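Local coordinates for ABC transporter, periplasmic solute-binding protein (Rhizobium meliloti, PDB 4WED), which probably captures a solute, perhaps a peptide or nickel, in the periplasm for delivery to an ABC import system, at residues A[61-66]-A[514-519]. Sequence-based numbering, arbitrary orientation.
Sequences QDLMFE and YDMPYE. With NA (sodium ion), chain B.
Asp62 and Asp515 share a sodium ion, the first gripping it with both carboxylate oxygens and the second with one. Asp62 OD2 makes the shorter bond of its pair, 2.3 Å to the sodium, while OD1 lies at 2.7 Å; Asp515 OD1 binds the sodium at 2.5 Å. Three waters complete a shell of six oxygens. The two carboxylate planes are turned 64° apart, and Asp62 OD2 stands just 3.2 Å from Asp515 OD1, a like-charged approach that the cation probably makes tolerable. Chi1 of -177° sets Asp62 CG anti to its backbone N, on the side of the other loop, and Met516 N donates to Asp62 OD2 on its anti side (3.1 Å, N-H...O angle 159°). OD2 thus serves metal and backbone at once. In this family 5 solute-binding protein, the site ties the loop after helix 58-61 to the C-terminal loop before strand 522-523, two pieces far apart in sequence. Away from the ion, Leu63 CD2 packs against Met516 CG at 4.0 Å and sits obliquely to the Tyr518 ring, 3.9 Å from Tyr518 CD2. One metal-bound water donates to both Met516 O and Glu519 OE2, joining the inverse gamma turn centred on Pro517 to the sodium shell. Farther out, Arg170 hydrogen-bonds Asp62 OD1, Thr512 OG1 hydrogen-bonds Asp515 OD2, and Trp192 meets the Tyr518 ring edge-to-face.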
# COMPACT_ATOMS: atom_id res chain seq x y z
N GLN A 61 -13.50 10.01 2.47
CA GLN A 61 -14.36 9.55 1.39
C GLN A 61 -14.87 8.18 1.71
O GLN A 61 -16.00 7.84 1.43
CB GLN A 61 -13.60 9.54 0.08
CG GLN A 61 -13.60 10.87 -0.64
CD GLN A 61 -12.44 11.04 -1.57
OE1 GLN A 61 -11.32 10.74 -1.24
NE2 GLN A 61 -12.71 11.52 -2.76
N ASP A 62 -14.03 7.38 2.33
CA ASP A 62 -14.36 6.03 2.70
C ASP A 62 -15.49 5.96 3.70
O ASP A 62 -16.11 4.93 3.86
CB ASP A 62 -13.12 5.32 3.21
CG ASP A 62 -13.37 3.89 3.54
OD1 ASP A 62 -13.98 3.16 2.75
OD2 ASP A 62 -12.95 3.49 4.61
N LEU A 63 -15.73 7.07 4.39
CA LEU A 63 -16.84 7.18 5.33
C LEU A 63 -18.25 7.07 4.77
O LEU A 63 -19.12 6.54 5.41
CB LEU A 63 -16.72 8.49 6.09
CG LEU A 63 -15.59 8.47 7.09
CD1 LEU A 63 -15.36 9.87 7.60
CD2 LEU A 63 -15.97 7.53 8.21
N MSE A 64 -18.48 7.63 3.60
CA MSE A 64 -19.81 7.67 2.98
C MSE A 64 -19.84 7.12 1.59
O MSE A 64 -20.92 6.89 1.05
CB MSE A 64 -20.35 9.12 2.94
CG MSE A 64 -19.77 9.98 1.82
SE MSE A 64 -17.96 10.65 2.24
CE MSE A 64 -18.54 11.93 3.65
N PHE A 65 -18.69 6.93 0.96
CA PHE A 65 -18.68 6.34 -0.37
C PHE A 65 -18.35 4.86 -0.31
O PHE A 65 -17.49 4.41 0.45
CB PHE A 65 -17.81 7.16 -1.34
CG PHE A 65 -18.35 8.58 -1.57
CD1 PHE A 65 -19.60 8.79 -2.17
CD2 PHE A 65 -17.62 9.69 -1.21
CE1 PHE A 65 -20.08 10.06 -2.41
CE2 PHE A 65 -18.10 10.98 -1.42
CZ PHE A 65 -19.34 11.16 -2.01
N GLU A 66 -19.06 4.09 -1.12
CA GLU A 66 -18.84 2.66 -1.16
C GLU A 66 -18.52 2.20 -2.54
O GLU A 66 -19.00 2.78 -3.51
CB GLU A 66 -20.03 1.91 -0.60
CG GLU A 66 -20.07 1.89 0.91
CD GLU A 66 -21.27 1.13 1.46
OE1 GLU A 66 -22.36 1.39 0.90
OE2 GLU A 66 -21.13 0.32 2.44
N TYR A 514 -5.97 4.01 2.85
CA TYR A 514 -6.97 4.87 2.18
C TYR A 514 -8.36 4.70 2.82
O TYR A 514 -9.34 5.32 2.40
CB TYR A 514 -6.95 4.61 0.66
CG TYR A 514 -5.56 4.71 0.13
CD1 TYR A 514 -4.96 5.94 -0.02
CD2 TYR A 514 -4.80 3.57 -0.15
CE1 TYR A 514 -3.66 6.07 -0.49
CE2 TYR A 514 -3.48 3.66 -0.60
CZ TYR A 514 -2.91 4.92 -0.77
OH TYR A 514 -1.60 5.05 -1.19
N ASP A 515 -8.38 3.85 3.86
CA ASP A 515 -9.56 3.48 4.62
C ASP A 515 -9.52 4.17 5.96
O ASP A 515 -8.46 4.31 6.53
CB ASP A 515 -9.54 1.99 4.97
CG ASP A 515 -9.90 1.11 3.82
OD1 ASP A 515 -11.04 1.23 3.30
OD2 ASP A 515 -9.04 0.26 3.46
N MSE A 516 -10.71 4.46 6.50
CA MSE A 516 -10.88 4.87 7.87
C MSE A 516 -11.33 3.72 8.74
O MSE A 516 -12.40 3.17 8.53
CB MSE A 516 -11.97 5.92 7.84
CG MSE A 516 -12.21 6.50 9.24
SE MSE A 516 -10.72 7.67 9.79
CE MSE A 516 -11.03 9.42 8.92
N PRO A 517 -10.55 3.37 9.76
CA PRO A 517 -10.89 2.25 10.63
C PRO A 517 -11.96 2.58 11.67
O PRO A 517 -11.68 2.64 12.87
CB PRO A 517 -9.55 1.92 11.31
CG PRO A 517 -8.84 3.24 11.35
CD PRO A 517 -9.35 4.09 10.23
N TYR A 518 -13.19 2.80 11.21
CA TYR A 518 -14.34 3.05 12.11
C TYR A 518 -15.06 1.75 12.48
O TYR A 518 -15.90 1.73 13.40
CB TYR A 518 -15.34 3.99 11.45
CG TYR A 518 -15.92 3.46 10.17
CD1 TYR A 518 -17.04 2.63 10.18
CD2 TYR A 518 -15.34 3.77 8.95
CE1 TYR A 518 -17.55 2.12 8.98
CE2 TYR A 518 -15.84 3.27 7.76
CZ TYR A 518 -16.95 2.46 7.78
OH TYR A 518 -17.42 1.96 6.57
N GLU A 519 -14.75 0.68 11.75
CA GLU A 519 -15.46 -0.57 11.87
C GLU A 519 -15.26 -1.14 13.26
O GLU A 519 -14.16 -1.10 13.81
CB GLU A 519 -14.92 -1.59 10.85
CG GLU A 519 -15.27 -1.34 9.37
CD GLU A 519 -14.31 -0.42 8.64
OE1 GLU A 519 -13.15 -0.27 9.09
OE2 GLU A 519 -14.72 0.15 7.60
NA NA B . -13.23 1.17 4.40
O HOH W 1 -12.65 1.34 6.77
O HOH W 2 -13.56 0.43 1.97
O HOH W 3 -15.20 1.81 4.49